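Local coordinates for protein PrimPol AEP domain (PP-N190) (Cyanophage S-2L, PDB 6ZP9) that probably primes and extends DNA as the primase-polymerase of a cyanophage that incorporates 2-aminoadenine in place of adenine, at residues A80-V85 with V133-W138; V72-D77 with S84-F89; L25-I30 with Y126-S131. All blocks are in the same frame, centred on the assembly; numbering follows the deposited sequence.

Contact 1: A80-V85 with V133-W138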
loop_
_atom_site.group_PDB
_atom_site.type_symbol
_atom_site.label_atom_id
_atom_site.label_comp_id
_atom_site.label_asym_id
_atom_site.label_seq_id
_atom_site.Cartn_x
_atom_site.Cartn_y
_atom_site.Cartn_z
ATOM N N ALA A 80 6.008 12.685 10.717
ATOM C CA ALA A 80 5.665 14.068 11.036
ATOM C C ALA A 80 5.208 14.866 9.819
ATOM O O ALA A 80 4.491 15.861 9.979
ATOM C CB ALA A 80 6.859 14.771 11.677
ATOM N N GLU A 81 5.610 14.468 8.609
ATOM C CA GLU A 81 5.191 15.187 7.415
ATOM C C GLU A 81 3.827 14.753 6.899
ATOM O O GLU A 81 3.309 15.398 5.980
ATOM C CB GLU A 81 6.217 15.003 6.298
ATOM C CG GLU A 81 7.569 15.619 6.563
ATOM C CD GLU A 81 8.581 15.204 5.516
ATOM O OE1 GLU A 81 9.117 14.086 5.618
ATOM O OE2 GLU A 81 8.804 15.976 4.563
ATOM N N ILE A 82 3.245 13.681 7.431
ATOM C CA ILE A 82 1.966 13.185 6.927
ATOM C C ILE A 82 0.842 13.967 7.584
ATOM O O ILE A 82 0.774 14.053 8.816
ATOM C CB ILE A 82 1.814 11.677 7.188
ATOM C CG1 ILE A 82 2.923 10.891 6.486
ATOM C CG2 ILE A 82 0.457 11.186 6.694
ATOM C CD1 ILE A 82 2.948 11.068 4.968
ATOM N N THR A 83 -0.041 14.549 6.766
ATOM C CA THR A 83 -1.159 15.321 7.293
ATOM C C THR A 83 -2.497 14.616 7.149
ATOM O O THR A 83 -3.458 15.011 7.817
ATOM C CB THR A 83 -1.247 16.704 6.616
ATOM O OG1 THR A 83 -1.264 16.561 5.190
ATOM C CG2 THR A 83 -0.054 17.584 7.011
ATOM N N SER A 84 -2.582 13.590 6.310
ATOM C CA SER A 84 -3.804 12.813 6.160
ATOM C C SER A 84 -3.469 11.551 5.391
ATOM O O SER A 84 -2.449 11.481 4.705
ATOM C CB SER A 84 -4.895 13.599 5.439
ATOM O OG SER A 84 -4.425 14.021 4.180
ATOM N N VAL A 85 -4.328 10.545 5.546
ATOM C CA VAL A 85 -4.206 9.262 4.863
ATOM C C VAL A 85 -5.585 8.902 4.319
ATOM O O VAL A 85 -6.598 9.106 5.000
ATOM C CB VAL A 85 -3.660 8.153 5.796
ATOM C CG1 VAL A 85 -3.230 6.935 4.991
ATOM C CG2 VAL A 85 -2.478 8.652 6.627
ATOM N N VAL A 133 -8.345 11.249 5.992
ATOM C CA VAL A 133 -8.492 11.043 7.431
ATOM C C VAL A 133 -7.281 11.640 8.138
ATOM O O VAL A 133 -6.139 11.371 7.752
ATOM C CB VAL A 133 -8.650 9.545 7.753
ATOM C CG1 VAL A 133 -8.787 9.291 9.253
ATOM C CG2 VAL A 133 -9.869 8.990 7.013
ATOM N N ASP A 134 -7.527 12.451 9.167
ATOM C CA ASP A 134 -6.439 13.016 9.961
ATOM C C ASP A 134 -5.623 11.906 10.611
ATOM O O ASP A 134 -6.128 10.811 10.878
ATOM C CB ASP A 134 -6.981 13.950 11.058
ATOM C CG ASP A 134 -7.533 15.273 10.509
ATOM O OD1 ASP A 134 -7.298 15.607 9.319
ATOM O OD2 ASP A 134 -8.204 15.992 11.283
ATOM N N VAL A 135 -4.352 12.213 10.899
ATOM C CA VAL A 135 -3.428 11.182 11.380
ATOM C C VAL A 135 -3.894 10.525 12.679
ATOM O O VAL A 135 -3.854 9.287 12.764
ATOM C CB VAL A 135 -2.003 11.751 11.468
ATOM C CG1 VAL A 135 -1.083 10.791 12.202
ATOM C CG2 VAL A 135 -1.477 12.007 10.063
ATOM N N PRO A 136 -4.326 11.264 13.713
ATOM C CA PRO A 136 -4.746 10.570 14.951
ATOM C C PRO A 136 -5.877 9.570 14.737
ATOM O O PRO A 136 -5.777 8.419 15.196
ATOM C CB PRO A 136 -5.149 11.736 15.865
ATOM C CG PRO A 136 -4.294 12.852 15.422
ATOM C CD PRO A 136 -4.250 12.721 13.923
ATOM N N ALA A 137 -6.944 9.970 14.032
ATOM C CA ALA A 137 -8.033 9.049 13.714
ATOM C C ALA A 137 -7.536 7.879 12.873
ATOM O O ALA A 137 -7.857 6.717 13.151
ATOM C CB ALA A 137 -9.150 9.788 12.982
ATOM N N TRP A 138 -6.750 8.171 11.833
ATOM C CA TRP A 138 -6.213 7.104 10.993
ATOM C C TRP A 138 -5.397 6.118 11.815
ATOM O O TRP A 138 -5.524 4.898 11.644
ATOM C CB TRP A 138 -5.358 7.690 9.862
ATOM C CG TRP A 138 -4.771 6.625 9.001
ATOM C CD1 TRP A 138 -5.344 6.060 7.896
ATOM C CD2 TRP A 138 -3.511 5.953 9.187
ATOM N NE1 TRP A 138 -4.522 5.084 7.382
ATOM C CE2 TRP A 138 -3.389 5.003 8.152
ATOM C CE3 TRP A 138 -2.477 6.065 10.126
ATOM C CZ2 TRP A 138 -2.276 4.167 8.029
ATOM C CZ3 TRP A 138 -1.367 5.228 10.003
ATOM C CH2 TRP A 138 -1.279 4.295 8.961
HETATM O O HOH W 1 -3.470 14.831 10.468
HETATM O O HOH W 2 -5.292 17.123 7.987
#
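Val85 meets Trp138 over one face of the indole, while its backbone pairs with Val133. Starting at the root of the valine, CB lies 3.5 Å from the centroid of the five-membered ring of Trp138 and only 17° off the ring normal, which makes this a CH-pi contact. From there the branches part over the same ring system. CG1, anti to the backbone N (chi1 -166°), reaches Trp138 NE1 at 3.3 Å. CG2 lies offset toward the rim, 3.9 Å from Trp138 CD2. The indole N-H is engaged by Ala87 O, a bond consistent with the indole being held in this rotation against the valine. Val85 and Val133 form an antiparallel hydrogen-bonded pair. Val85 N donates to Val133 O at 3.0 Å, and Val133 N returns a bond to Val85 O at 2.9 Å. The short strand 132-133 thereby pairs with the start of strand 85-90, an edge strand of the sheet that also holds strand 123-129, and after Val133 the chain passes through Asp134 into helix 135-149. Asp134 occupies the N-cap position, yet its carboxylate makes no capping bond. Instead, Asp134 OD1 accepts from a water that also donates to Thr83 O, and a second water joins Thr83 O to Val135 N in the first helical turn. Farther along, Val135 CG2 rests 3.3 Å from Ile82 O and 4.0 Å from Ile82 CG2, the two side chains crossing at about a right angle, and Pro158 packs against both.

Contact 2: V72-D77 with S84-F89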
loop_
_atom_site.group_PDB
_atom_site.type_symbol
_atom_site.label_atom_id
_atom_site.label_comp_id
_atom_site.label_asym_id
_atom_site.label_seq_id
_atom_site.Cartn_x
_atom_site.Cartn_y
_atom_site.Cartn_z
ATOM N N VAL A 72 1.761 5.770 1.231
ATOM C CA VAL A 72 0.311 5.832 1.055
ATOM C C VAL A 72 -0.233 7.158 1.585
ATOM O O VAL A 72 -1.000 7.851 0.903
ATOM C CB VAL A 72 -0.369 4.618 1.718
ATOM C CG1 VAL A 72 -1.890 4.724 1.619
ATOM C CG2 VAL A 72 0.114 3.305 1.081
ATOM N N GLY A 73 0.182 7.550 2.789
ATOM C CA GLY A 73 -0.249 8.819 3.335
ATOM C C GLY A 73 0.290 10.007 2.548
ATOM O O GLY A 73 1.194 9.901 1.717
ATOM N N ASP A 74 -0.278 11.177 2.830
ATOM C CA ASP A 74 -0.002 12.375 2.057
ATOM C C ASP A 74 0.766 13.398 2.882
ATOM O O ASP A 74 0.425 13.649 4.042
ATOM C CB ASP A 74 -1.303 12.960 1.530
ATOM C CG ASP A 74 -1.845 12.149 0.376
ATOM O OD1 ASP A 74 -1.066 11.939 -0.584
ATOM O OD2 ASP A 74 -3.014 11.698 0.431
ATOM N N GLY A 75 1.813 13.973 2.280
ATOM C CA GLY A 75 2.538 15.055 2.919
ATOM C C GLY A 75 4.052 14.944 2.906
ATOM O O GLY A 75 4.731 15.948 3.142
ATOM N N GLY A 76 4.600 13.765 2.642
ATOM C CA GLY A 76 6.043 13.608 2.659
ATOM C C GLY A 76 6.438 12.183 2.993
ATOM O O GLY A 76 5.662 11.251 2.817
ATOM N N ASP A 77 7.671 12.046 3.487
ATOM C CA ASP A 77 8.317 10.748 3.660
ATOM C C ASP A 77 8.373 10.261 5.103
ATOM O O ASP A 77 8.562 9.057 5.328
ATOM C CB ASP A 77 9.757 10.798 3.128
ATOM C CG ASP A 77 9.819 11.004 1.642
ATOM O OD1 ASP A 77 8.897 10.539 0.940
ATOM O OD2 ASP A 77 10.791 11.633 1.165
ATOM N N SER A 84 -2.582 13.590 6.310
ATOM C CA SER A 84 -3.804 12.813 6.160
ATOM C C SER A 84 -3.469 11.551 5.391
ATOM O O SER A 84 -2.449 11.481 4.705
ATOM C CB SER A 84 -4.895 13.599 5.439
ATOM O OG SER A 84 -4.425 14.021 4.180
ATOM N N VAL A 85 -4.328 10.545 5.546
ATOM C CA VAL A 85 -4.206 9.262 4.863
ATOM C C VAL A 85 -5.585 8.902 4.319
ATOM O O VAL A 85 -6.598 9.106 5.000
ATOM C CB VAL A 85 -3.660 8.153 5.796
ATOM C CG1 VAL A 85 -3.230 6.935 4.991
ATOM C CG2 VAL A 85 -2.478 8.652 6.627
ATOM N N ASN A 86 -5.632 8.393 3.082
ATOM C CA ASN A 86 -6.900 8.156 2.400
ATOM C C ASN A 86 -7.434 6.735 2.540
ATOM O O ASN A 86 -8.544 6.463 2.066
ATOM C CB ASN A 86 -6.763 8.466 0.913
ATOM C CG ASN A 86 -6.567 9.925 0.653
ATOM O OD1 ASN A 86 -6.821 10.749 1.533
ATOM N ND2 ASN A 86 -6.118 10.266 -0.555
ATOM N N ALA A 87 -6.683 5.826 3.157
ATOM C CA ALA A 87 -7.075 4.427 3.249
ATOM C C ALA A 87 -6.434 3.813 4.485
ATOM O O ALA A 87 -5.383 4.270 4.932
ATOM C CB ALA A 87 -6.632 3.651 1.998
ATOM N N ILE A 88 -7.061 2.772 5.030
ATOM C CA ILE A 88 -6.348 1.836 5.894
ATOM C C ILE A 88 -6.023 0.608 5.051
ATOM O O ILE A 88 -6.628 0.366 4.000
ATOM C CB ILE A 88 -7.135 1.452 7.171
ATOM C CG1 ILE A 88 -8.530 0.924 6.811
ATOM C CG2 ILE A 88 -7.171 2.640 8.146
ATOM C CD1 ILE A 88 -9.329 0.454 8.020
ATOM N N PHE A 89 -5.052 -0.181 5.508
ATOM C CA PHE A 89 -4.508 -1.247 4.675
ATOM C C PHE A 89 -3.686 -2.194 5.536
ATOM O O PHE A 89 -3.204 -1.819 6.612
ATOM C CB PHE A 89 -3.644 -0.674 3.543
ATOM C CG PHE A 89 -2.627 0.340 4.009
ATOM C CD1 PHE A 89 -2.959 1.688 4.080
ATOM C CD2 PHE A 89 -1.355 -0.053 4.383
ATOM C CE1 PHE A 89 -2.042 2.625 4.518
ATOM C CE2 PHE A 89 -0.429 0.877 4.816
ATOM C CZ PHE A 89 -0.772 2.223 4.881
HETATM O O HOH W 3 -3.405 9.094 1.386
HETATM O O HOH W 4 -4.792 12.375 2.109
HETATM O O HOH W 5 -4.684 12.877 -1.502
#
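Val72 and Phe89 reach toward each other tip to tip: Val72 CG1 comes within 3.6 Å of Phe89 CE1, and Val72 CG2 stands 4.0 Å above the ring plane, offset toward the rim. The first torsion of Phe89, with CG between the backbone N and the carbonyl carbon (chi1 49°), carries CG toward Val72. The carbonyl of Val72 accepts from a water that in turn takes the N-H of Asn86. Next, Gly73 brings its backbone against Val85, with CA 3.9 Å from Val85 CG1. Asp74 then makes the direct bond, its N donating to Ser84 O at 2.9 Å with an N-H...O angle of 165°. Its side chain works through solvent. Asp74 OD2 accepts from three waters, which lead on to Asn86 and Ser84 OG; Asn86 ND2, 3.6 Å from Asp74 OD2, reaches it through one of these waters and bonds directly to Leu26 O. Asp74 OD1 forms a salt bridge with Lys28, so one oxygen is paired with the lysine ammonium and the other is hydrated. The Asp74-Ser84 pair is a single antiparallel bridge at the base of the irregular loop through which the chain passes from strand 67-71, in one antiparallel sheet of this AEP domain, to strand 85-90 in the other.

Contact 3: L25-I30 with Y126-S131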
loop_
_atom_site.group_PDB
_atom_site.type_symbol
_atom_site.label_atom_id
_atom_site.label_comp_id
_atom_site.label_asym_id
_atom_site.label_seq_id
_atom_site.Cartn_x
_atom_site.Cartn_y
_atom_site.Cartn_z
ATOM N N LEU A 25 -7.141 4.809 -7.271
ATOM C CA LEU A 25 -7.949 4.154 -6.255
ATOM C C LEU A 25 -7.658 4.712 -4.864
ATOM O O LEU A 25 -8.545 4.734 -4.005
ATOM C CB LEU A 25 -7.715 2.649 -6.307
ATOM C CG LEU A 25 -8.158 1.968 -7.609
ATOM C CD1 LEU A 25 -7.738 0.495 -7.591
ATOM C CD2 LEU A 25 -9.661 2.091 -7.823
ATOM N N LEU A 26 -6.444 5.193 -4.632
ATOM C CA LEU A 26 -6.107 5.821 -3.362
ATOM C C LEU A 26 -6.481 7.296 -3.311
ATOM O O LEU A 26 -6.169 7.957 -2.311
ATOM C CB LEU A 26 -4.611 5.660 -3.077
ATOM C CG LEU A 26 -4.178 4.233 -2.735
ATOM C CD1 LEU A 26 -2.660 4.203 -2.584
ATOM C CD2 LEU A 26 -4.877 3.729 -1.467
ATOM N N ARG A 27 -7.144 7.811 -4.351
ATOM C CA ARG A 27 -7.543 9.222 -4.446
ATOM C C ARG A 27 -6.353 10.161 -4.235
ATOM O O ARG A 27 -6.488 11.259 -3.688
ATOM C CB ARG A 27 -8.687 9.529 -3.477
ATOM C CG ARG A 27 -9.940 8.705 -3.808
ATOM C CD ARG A 27 -11.071 8.856 -2.781
ATOM N NE ARG A 27 -11.538 10.234 -2.680
ATOM C CZ ARG A 27 -12.480 10.759 -3.455
ATOM N NH1 ARG A 27 -13.058 10.015 -4.388
ATOM N NH2 ARG A 27 -12.849 12.022 -3.295
ATOM N N LYS A 28 -5.178 9.741 -4.699
ATOM C CA LYS A 28 -3.952 10.512 -4.557
ATOM C C LYS A 28 -3.671 11.348 -5.805
ATOM O O LYS A 28 -4.284 11.183 -6.863
ATOM C CB LYS A 28 -2.772 9.588 -4.262
ATOM C CG LYS A 28 -2.754 9.075 -2.845
ATOM C CD LYS A 28 -1.628 8.055 -2.647
ATOM C CE LYS A 28 -0.282 8.752 -2.571
ATOM N NZ LYS A 28 -0.105 9.548 -1.309
ATOM N N ASP A 29 -2.724 12.263 -5.655
ATOM C CA ASP A 29 -2.323 13.214 -6.682
ATOM C C ASP A 29 -0.897 12.863 -7.070
ATOM O O ASP A 29 -0.009 12.873 -6.214
ATOM C CB ASP A 29 -2.425 14.642 -6.130
ATOM C CG ASP A 29 -2.060 15.719 -7.145
ATOM O OD1 ASP A 29 -1.501 15.410 -8.219
ATOM O OD2 ASP A 29 -2.339 16.906 -6.851
ATOM N N ILE A 30 -0.674 12.543 -8.348
ATOM C CA ILE A 30 0.669 12.117 -8.728
ATOM C C ILE A 30 1.700 13.198 -8.403
ATOM O O ILE A 30 2.831 12.886 -8.022
ATOM C CB ILE A 30 0.735 11.708 -10.212
ATOM C CG1 ILE A 30 2.098 11.065 -10.482
ATOM C CG2 ILE A 30 0.522 12.923 -11.131
ATOM C CD1 ILE A 30 2.195 10.320 -11.777
ATOM N N TYR A 126 -6.748 -3.041 0.879
ATOM C CA TYR A 126 -6.983 -1.619 1.088
ATOM C C TYR A 126 -8.464 -1.313 1.295
ATOM O O TYR A 126 -9.325 -1.834 0.581
ATOM C CB TYR A 126 -6.506 -0.805 -0.097
ATOM C CG TYR A 126 -5.018 -0.705 -0.304
ATOM C CD1 TYR A 126 -4.319 -1.713 -0.963
ATOM C CD2 TYR A 126 -4.324 0.426 0.099
ATOM C CE1 TYR A 126 -2.971 -1.598 -1.200
ATOM C CE2 TYR A 126 -2.978 0.546 -0.124
ATOM C CZ TYR A 126 -2.307 -0.460 -0.779
ATOM O OH TYR A 126 -0.959 -0.329 -1.015
ATOM N N TRP A 127 -8.751 -0.424 2.241
ATOM C CA TRP A 127 -10.089 0.119 2.443
ATOM C C TRP A 127 -9.980 1.636 2.306
ATOM O O TRP A 127 -9.345 2.297 3.139
ATOM C CB TRP A 127 -10.651 -0.283 3.810
ATOM C CG TRP A 127 -10.933 -1.762 3.987
ATOM C CD1 TRP A 127 -12.152 -2.389 3.896
ATOM C CD2 TRP A 127 -9.986 -2.781 4.325
ATOM N NE1 TRP A 127 -12.011 -3.737 4.142
ATOM C CE2 TRP A 127 -10.697 -4.003 4.414
ATOM C CE3 TRP A 127 -8.605 -2.785 4.555
ATOM C CZ2 TRP A 127 -10.070 -5.215 4.714
ATOM C CZ3 TRP A 127 -7.983 -3.999 4.856
ATOM C CH2 TRP A 127 -8.719 -5.193 4.935
ATOM N N VAL A 128 -10.584 2.190 1.248
ATOM C CA VAL A 128 -10.423 3.599 0.898
ATOM C C VAL A 128 -11.603 4.392 1.436
ATOM O O VAL A 128 -12.758 3.966 1.309
ATOM C CB VAL A 128 -10.298 3.770 -0.626
ATOM C CG1 VAL A 128 -10.108 5.240 -0.975
ATOM C CG2 VAL A 128 -9.138 2.928 -1.146
ATOM N N PHE A 129 -11.320 5.550 2.031
ATOM C CA PHE A 129 -12.360 6.402 2.589
ATOM C C PHE A 129 -12.807 7.459 1.579
ATOM O O PHE A 129 -12.099 7.776 0.619
ATOM C CB PHE A 129 -11.871 7.074 3.871
ATOM C CG PHE A 129 -11.480 6.106 4.939
ATOM C CD1 PHE A 129 -12.451 5.417 5.653
ATOM C CD2 PHE A 129 -10.142 5.876 5.228
ATOM C CE1 PHE A 129 -12.094 4.512 6.640
ATOM C CE2 PHE A 129 -9.777 4.976 6.210
ATOM C CZ PHE A 129 -10.755 4.292 6.916
ATOM N N HIS A 130 -14.005 8.010 1.813
ATOM C CA HIS A 130 -14.531 9.040 0.923
ATOM C C HIS A 130 -13.787 10.368 1.061
ATOM O O HIS A 130 -13.786 11.167 0.115
ATOM C CB HIS A 130 -16.042 9.223 1.156
ATOM C CG HIS A 130 -16.413 9.614 2.556
ATOM N ND1 HIS A 130 -16.074 10.833 3.109
ATOM C CD2 HIS A 130 -17.128 8.960 3.506
ATOM C CE1 HIS A 130 -16.544 10.906 4.343
ATOM N NE2 HIS A 130 -17.193 9.786 4.608
ATOM N N SER A 131 -13.133 10.608 2.189
ATOM C CA SER A 131 -12.395 11.838 2.446
ATOM C C SER A 131 -11.093 11.503 3.156
ATOM O O SER A 131 -10.981 10.446 3.787
ATOM C CB SER A 131 -13.216 12.814 3.305
ATOM O OG SER A 131 -14.519 13.005 2.766
HETATM O O HOH W 6 -11.877 13.551 -0.788
#
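Leu26 and Tyr126 meet obliquely where the end of helix 16-25, closed by a Schellman motif, packs on strand 123-129. Leu26 CD2 lies 3.7 Å from Tyr126 CD2 and nearly as close to CE2, so a single methyl bears on the CD2-CE2 bond of the phenol ring. Phe114 of the neighbouring strand 114-117 stacks with the Tyr126 ring and also touches Leu26. Leu26 touches Ala87 as well, so it packs against three strands of the sheet, 85-90, 123-129 and 114-117. One residue later the chain leaves helical geometry: Arg27 has a positive phi of 53°, and the motif's two bonds run back into the last helical turn. Val128 points toward this turn and straddles the carbonyl of Leu25, with CG1 and CG2 each 3.4 Å from Leu25 O. These are apolar contacts with a carbonyl oxygen, and the interface has no direct hydrogen bond between its two segments. Arg27, exposed to solvent, passes alongside Val128, Arg27 CD lying 4.2 Å from Val128 CG1 and 3.7 Å from Phe129 O. A bend at chi3 (61°) sets NE back toward the strand end, within 3.7 Å of His130 O. That carbonyl oxygen sits over one face of the guanidinium, an approach that would be electrostatically favourable without being a hydrogen bond. The group is bonded instead at its edge, where a water lies in plane. Beyond the strand the side chain of His130 leaves the backbone pointing away from the 25-30 segment, and its imidazole is bonded at both nitrogens, NE2 by Asp187 and ND1 by Ser131, whose OG lies in the ring plane. The water at the guanidinium edge accepts from Arg27 NH2 at 3.1 Å and donates to His130 O.

Contacts 1 and 2 share Ser84 and Val85, and their centres are about 7 Å apart. Thr83 N and Asp74 O, 2.9 Å apart, join them, as do Trp138 NE1 and Ala87 O at 2.7 Å. Contact 2 is nested inside the chain loop closed by contact 3, whose centre is about 9 Å away. The salt bridge between Asp74 OD1 and Lys28 NZ (2.7 Å) and the pairing of neighbouring strands 85-90 and 123-129 tie these two together. Contacts 1 and 3, about 13 Å apart, merely adjoin in sequence. A bound calcium ion lies about 7 Å from the His130 side chain, but about 13 Å from that of Val133 and 14 Å from that of Asn86.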